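Side-chain contact in probable transcriptional regulator (Pseudomonas aeruginosa, PDB 2HR3), which probably regulates transcription by binding DNA through a winged helix-turn-helix domain, as a dimeric member of the MarR family: residues V39-I44 with R101-G106. Sequence-based numbering, arbitrary orientation.
Sequences VVLGAI and RRNLYG
Leu-104 meets helix 32-46 with both of its methyl groups, and its target is mostly backbone. CD1 rests on Gly-42, 3.6 Å from its CA, while CD2 lies 3.8 Å from the carbonyl O of Leu-41 and 3.9 Å from the CA of Gly-42. Both methyls thus converge on Gly-42 CA and the peptide joining Leu-41 to Gly-42. CB of Leu-104 already points toward 39-44, and CG, anti to the backbone N (chi1 176°), extends the branch point far enough for its methyls to arrive there. With no side chain on Gly-42, the leucine touches the main chain directly; the CA atoms of Gly-42 and Leu-104 are 6.6 Å apart, the shortest such spacing between 39-44 and 101-106.

Contact between apolar side chains is looser: CB of Leu-41 is 4.4 Å from CD1 of Leu-104. The other end of Leu-41 meets a polar group, its CD2 standing 3.9 Å from OD1 of Asn-103, with the two side chains crossing at about a right angle. A methyl against a carbonyl oxygen at this distance is a van der Waals contact; no hydrogen bond crosses between the segments.

The segment axes approach to 10.0 Å at -99°, so the two segments cross nearly perpendicularly, burying 163 Å² in all, both sides summed. Leu-41 continues onto Leu-74 of helix 64-76 and Leu-96 of strand 93-96, and Tyr-105 OH adds a weak hydrogen bond to Asp-45. The contact therefore packs the start of the long helix 98-122, just after the β-hairpin wing, against helix 32-46 in the core of a MarR-type winged helix-turn-helix domain.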
loop_
_atom_site.group_PDB
_atom_site.type_symbol
_atom_site.label_atom_id
_atom_site.label_comp_id
_atom_site.label_asym_id
_atom_site.label_seq_id
_atom_site.Cartn_x
_atom_site.Cartn_y
_atom_site.Cartn_z
ATOM N N VAL A 39 -8.758 4.047 4.181
ATOM C CA VAL A 39 -8.200 2.692 4.279
ATOM C C VAL A 39 -9.215 1.721 4.872
ATOM O O VAL A 39 -9.534 0.732 4.243
ATOM C CB VAL A 39 -6.924 2.686 5.207
ATOM C CG1 VAL A 39 -6.516 1.323 5.591
ATOM C CG2 VAL A 39 -5.764 3.431 4.560
ATOM N N VAL A 40 -9.778 2.039 6.049
ATOM C CA VAL A 40 -10.788 1.170 6.636
ATOM C C VAL A 40 -11.951 0.960 5.656
ATOM O O VAL A 40 -12.370 -0.177 5.376
ATOM C CB VAL A 40 -11.244 1.714 8.050
ATOM C CG1 VAL A 40 -12.429 0.925 8.617
ATOM C CG2 VAL A 40 -10.063 1.681 9.009
ATOM N N LEU A 41 -12.465 2.052 5.119
ATOM C CA LEU A 41 -13.577 2.035 4.135
ATOM C C LEU A 41 -13.312 1.209 2.901
ATOM O O LEU A 41 -14.192 0.488 2.367
ATOM C CB LEU A 41 -13.836 3.467 3.649
ATOM C CG LEU A 41 -15.115 4.282 3.942
ATOM C CD1 LEU A 41 -15.741 3.996 5.267
ATOM C CD2 LEU A 41 -14.800 5.718 3.733
ATOM N N GLY A 42 -12.088 1.342 2.410
ATOM C CA GLY A 42 -11.765 0.680 1.195
ATOM C C GLY A 42 -11.636 -0.789 1.439
ATOM O O GLY A 42 -11.998 -1.553 0.593
ATOM N N ALA A 43 -11.020 -1.141 2.561
ATOM C CA ALA A 43 -10.979 -2.465 3.063
ATOM C C ALA A 43 -12.334 -3.152 3.187
ATOM O O ALA A 43 -12.491 -4.295 2.758
ATOM C CB ALA A 43 -10.258 -2.467 4.371
ATOM N N ILE A 44 -13.337 -2.469 3.728
ATOM C CA ILE A 44 -14.687 -3.061 3.846
ATOM C C ILE A 44 -15.323 -3.353 2.483
ATOM O O ILE A 44 -16.090 -4.312 2.324
ATOM C CB ILE A 44 -15.624 -2.060 4.584
ATOM C CG1 ILE A 44 -15.282 -2.016 6.074
ATOM C CG2 ILE A 44 -17.051 -2.366 4.356
ATOM C CD1 ILE A 44 -15.772 -0.811 6.805
ATOM N N ARG A 101 -20.031 4.879 0.530
ATOM C CA ARG A 101 -19.726 4.596 -0.886
ATOM C C ARG A 101 -19.398 5.846 -1.666
ATOM O O ARG A 101 -18.422 5.881 -2.423
ATOM C CB ARG A 101 -20.904 3.924 -1.584
ATOM C CG ARG A 101 -20.908 2.423 -1.519
ATOM C CD ARG A 101 -22.304 1.872 -1.798
ATOM N NE ARG A 101 -22.542 0.849 -0.808
ATOM C CZ ARG A 101 -23.469 0.873 0.146
ATOM N NH1 ARG A 101 -24.346 1.875 0.249
ATOM N NH2 ARG A 101 -23.519 -0.149 1.008
ATOM N N ARG A 102 -20.254 6.858 -1.504
ATOM C CA ARG A 102 -20.128 8.111 -2.258
ATOM C C ARG A 102 -18.746 8.704 -1.978
ATOM O O ARG A 102 -18.056 9.179 -2.898
ATOM C CB ARG A 102 -21.252 9.120 -1.920
ATOM N N ASN A 103 -18.372 8.681 -0.702
ATOM C CA ASN A 103 -17.024 9.048 -0.272
ATOM C C ASN A 103 -15.851 8.178 -0.872
ATOM O O ASN A 103 -14.905 8.713 -1.453
ATOM C CB ASN A 103 -17.038 8.969 1.236
ATOM C CG ASN A 103 -15.874 9.665 1.894
ATOM O OD1 ASN A 103 -14.729 9.165 1.860
ATOM N ND2 ASN A 103 -16.181 10.757 2.627
ATOM N N LEU A 104 -15.919 6.863 -0.755
ATOM C CA LEU A 104 -14.822 6.013 -1.216
ATOM C C LEU A 104 -14.625 6.099 -2.712
ATOM O O LEU A 104 -13.508 6.252 -3.163
ATOM C CB LEU A 104 -15.048 4.519 -0.842
ATOM C CG LEU A 104 -14.039 3.469 -1.321
ATOM C CD1 LEU A 104 -12.713 3.646 -0.613
ATOM C CD2 LEU A 104 -14.585 2.036 -1.129
ATOM N N TYR A 105 -15.714 5.897 -3.445
ATOM C CA TYR A 105 -15.756 5.914 -4.889
ATOM C C TYR A 105 -15.312 7.280 -5.397
ATOM O O TYR A 105 -14.495 7.380 -6.367
ATOM C CB TYR A 105 -17.180 5.646 -5.393
ATOM C CG TYR A 105 -17.727 4.270 -5.064
ATOM C CD1 TYR A 105 -16.885 3.258 -4.622
ATOM C CD2 TYR A 105 -19.106 3.979 -5.189
ATOM C CE1 TYR A 105 -17.352 2.040 -4.300
ATOM C CE2 TYR A 105 -19.589 2.693 -4.879
ATOM C CZ TYR A 105 -18.691 1.737 -4.440
ATOM O OH TYR A 105 -19.063 0.445 -4.091
ATOM N N GLY A 106 -15.851 8.301 -4.732
ATOM C CA GLY A 106 -15.353 9.659 -4.786
ATOM C C GLY A 106 -13.844 9.825 -4.833
ATOM O O GLY A 106 -13.345 10.464 -5.731
#